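TRAP dicarboxylate transporter, DctP subunit (Ochrobactrum anthropi, PDB 4P47) probably serves as the periplasmic solute-binding component of a TRAP transporter, capturing a small solute for uptake into the cell. Local coordinates at residues Phe151-Asn156 / Leu230-His235. Sequence-based numbering, arbitrary orientation. Where two conformers were deposited one is given.
Sequences FRNLTN and LTLTRH
L154 and T231 form an antiparallel hydrogen-bonded pair between strands 141-156 and 229-245, two long strands of the mixed sheet in this TRAP solute-binding protein of the periplasmic-binding-protein clan. Both bonds are nearly straight: L154 N gives to T231 O and T231 N to L154 O, the latter at 2.9 Å with an angle of 173° at the hydrogen. T155 and L230 make the next, non-hydrogen-bonded pair, where T155 CG2 meets L230 CD1. Regular pairing is interrupted at L232, the centre of an inverse gamma turn, and side chains supply much of the contact next to it. N153 is one such bridge. Its CG lies beside its own backbone N, and OD1 accepts R234 N at 2.8 Å, thus standing in for a main-chain carbonyl; ND2 touches L232 CD2 and is hydrogen-bonded to N215 OD1. The side chain of the same R234, in one of its two conformers, lays its aliphatic part over one face of the F151 ring: CD stands 3.6 Å from the ring centroid, 6° off the normal, a CH-pi contact. CZ is 5.4 Å from the centroid, too long for more than a weak cation-pi attraction; the guanidinium plane is turned steeply against the ring. H235, with CG between backbone N and carbonyl carbon (chi1 55°), brings its imidazole against R152, whose carbonyl O sits over one ring face and also takes a weak bond from H235 N. Two bonds fix the ring's rotation: E212 OE1, which also forms a salt bridge with R152 NE, holds H235 NE2, while H235 ND1 and T233 OG1 share a hydrogen bond of 2.8 Å. That same T233 OG1 packs 3.3 Å from N153 CA.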
loop_
_atom_site.group_PDB
_atom_site.type_symbol
_atom_site.label_atom_id
_atom_site.label_comp_id
_atom_site.label_asym_id
_atom_site.label_seq_id
_atom_site.Cartn_x
_atom_site.Cartn_y
_atom_site.Cartn_z
ATOM N N PHE A 151 1.793 -4.448 -4.110
ATOM C CA PHE A 151 1.724 -5.707 -3.388
ATOM C C PHE A 151 2.982 -5.970 -2.571
ATOM O O PHE A 151 4.098 -5.598 -2.935
ATOM C CB PHE A 151 1.494 -6.875 -4.371
ATOM C CG PHE A 151 0.117 -6.885 -4.960
ATOM C CD1 PHE A 151 -0.966 -7.322 -4.217
ATOM C CD2 PHE A 151 -0.101 -6.398 -6.234
ATOM C CE1 PHE A 151 -2.235 -7.279 -4.761
ATOM C CE2 PHE A 151 -1.359 -6.367 -6.770
ATOM C CZ PHE A 151 -2.421 -6.792 -6.029
ATOM N N ARG A 152 2.773 -6.655 -1.457
ATOM C CA ARG A 152 3.861 -7.218 -0.677
ATOM C C ARG A 152 4.040 -8.676 -1.038
ATOM O O ARG A 152 3.078 -9.449 -0.998
ATOM C CB ARG A 152 3.581 -7.064 0.820
ATOM C CG ARG A 152 3.252 -5.635 1.208
ATOM C CD ARG A 152 3.154 -5.449 2.691
ATOM N NE ARG A 152 4.447 -5.584 3.360
ATOM C CZ ARG A 152 5.346 -4.626 3.499
ATOM N NH1 ARG A 152 5.138 -3.422 3.012
ATOM N NH2 ARG A 152 6.458 -4.891 4.151
ATOM N N ASN A 153 5.267 -9.024 -1.416
ATOM C CA ASN A 153 5.670 -10.365 -1.817
ATOM C C ASN A 153 6.774 -10.899 -0.896
ATOM O O ASN A 153 7.141 -10.250 0.092
ATOM C CB ASN A 153 6.088 -10.325 -3.290
ATOM C CG ASN A 153 4.918 -9.991 -4.209
ATOM O OD1 ASN A 153 3.808 -10.527 -4.058
ATOM N ND2 ASN A 153 5.151 -9.110 -5.162
ATOM N N LEU A 154 7.299 -12.077 -1.194
ATOM C CA LEU A 154 8.153 -12.803 -0.255
ATOM C C LEU A 154 9.416 -13.314 -0.928
ATOM O O LEU A 154 9.335 -14.070 -1.890
ATOM C CB LEU A 154 7.362 -14.001 0.282
ATOM C CG LEU A 154 8.094 -14.911 1.256
ATOM C CD1 LEU A 154 8.453 -14.200 2.542
ATOM C CD2 LEU A 154 7.251 -16.133 1.556
ATOM N N THR A 155 10.575 -12.932 -0.395
ATOM C CA THR A 155 11.826 -13.525 -0.844
ATOM C C THR A 155 12.400 -14.402 0.244
ATOM O O THR A 155 12.115 -14.225 1.412
ATOM C CB THR A 155 12.890 -12.466 -1.246
ATOM O OG1 THR A 155 13.331 -11.709 -0.098
ATOM C CG2 THR A 155 12.380 -11.510 -2.304
ATOM N N ASN A 156 13.195 -15.392 -0.149
ATOM C CA ASN A 156 14.013 -16.129 0.789
ATOM C C ASN A 156 15.221 -16.727 0.059
ATOM O O ASN A 156 15.343 -16.633 -1.168
ATOM C CB ASN A 156 13.187 -17.168 1.563
ATOM C CG ASN A 156 13.051 -18.479 0.834
ATOM O OD1 ASN A 156 13.726 -19.454 1.169
ATOM N ND2 ASN A 156 12.185 -18.523 -0.147
ATOM N N LEU A 230 12.024 -15.578 -5.093
ATOM C CA LEU A 230 10.905 -14.651 -4.926
ATOM C C LEU A 230 9.618 -15.374 -5.259
ATOM O O LEU A 230 9.544 -16.047 -6.297
ATOM C CB LEU A 230 11.045 -13.448 -5.892
ATOM C CG LEU A 230 9.829 -12.531 -6.061
ATOM C CD1 LEU A 230 9.431 -11.874 -4.732
ATOM C CD2 LEU A 230 10.049 -11.436 -7.087
ATOM N N THR A 231 8.621 -15.259 -4.383
ATOM C CA THR A 231 7.271 -15.677 -4.708
ATOM C C THR A 231 6.377 -14.476 -4.694
ATOM O O THR A 231 6.421 -13.654 -3.765
ATOM C CB THR A 231 6.736 -16.701 -3.717
ATOM O OG1 THR A 231 7.557 -17.866 -3.825
ATOM C CG2 THR A 231 5.279 -17.096 -4.032
ATOM N N LEU A 232 5.557 -14.363 -5.737
ATOM C CA LEU A 232 4.556 -13.314 -5.810
ATOM C C LEU A 232 3.366 -13.729 -4.942
ATOM O O LEU A 232 2.285 -14.053 -5.433
ATOM C CB LEU A 232 4.165 -13.060 -7.263
ATOM C CG LEU A 232 5.325 -12.681 -8.196
ATOM C CD1 LEU A 232 4.798 -12.285 -9.585
ATOM C CD2 LEU A 232 6.194 -11.563 -7.613
ATOM N N THR A 233 3.583 -13.760 -3.639
ATOM C CA THR A 233 2.541 -14.184 -2.697
ATOM C C THR A 233 1.375 -13.213 -2.672
ATOM O O THR A 233 0.254 -13.610 -2.378
ATOM C CB THR A 233 3.111 -14.255 -1.280
ATOM O OG1 THR A 233 3.913 -13.103 -1.068
ATOM C CG2 THR A 233 3.959 -15.495 -1.063
ATOM N N ARG A 234 1.636 -11.943 -2.961
ATOM C CA ARG A 234 0.630 -10.900 -2.838
ATOM C C ARG A 234 -0.136 -11.045 -1.511
ATOM O O ARG A 234 -1.354 -10.877 -1.434
ATOM C CB ARG A 234 -0.304 -10.875 -4.057
ATOM C CG ARG A 234 0.426 -10.584 -5.352
ATOM C CD ARG A 234 -0.520 -10.263 -6.491
ATOM N NE ARG A 234 0.223 -10.012 -7.723
ATOM C CZ ARG A 234 0.518 -10.936 -8.626
ATOM N NH1 ARG A 234 0.124 -12.189 -8.470
ATOM N NH2 ARG A 234 1.208 -10.602 -9.705
ATOM N N HIS A 235 0.591 -11.335 -0.446
ATOM C CA HIS A 235 -0.045 -11.655 0.823
ATOM C C HIS A 235 -0.730 -10.450 1.434
ATOM O O HIS A 235 -1.642 -10.623 2.236
ATOM C CB HIS A 235 0.929 -12.312 1.816
ATOM C CG HIS A 235 2.166 -11.516 2.066
ATOM N ND1 HIS A 235 3.305 -11.694 1.320
ATOM C CD2 HIS A 235 2.440 -10.532 2.954
ATOM C CE1 HIS A 235 4.234 -10.854 1.738
ATOM N NE2 HIS A 235 3.742 -10.136 2.727
#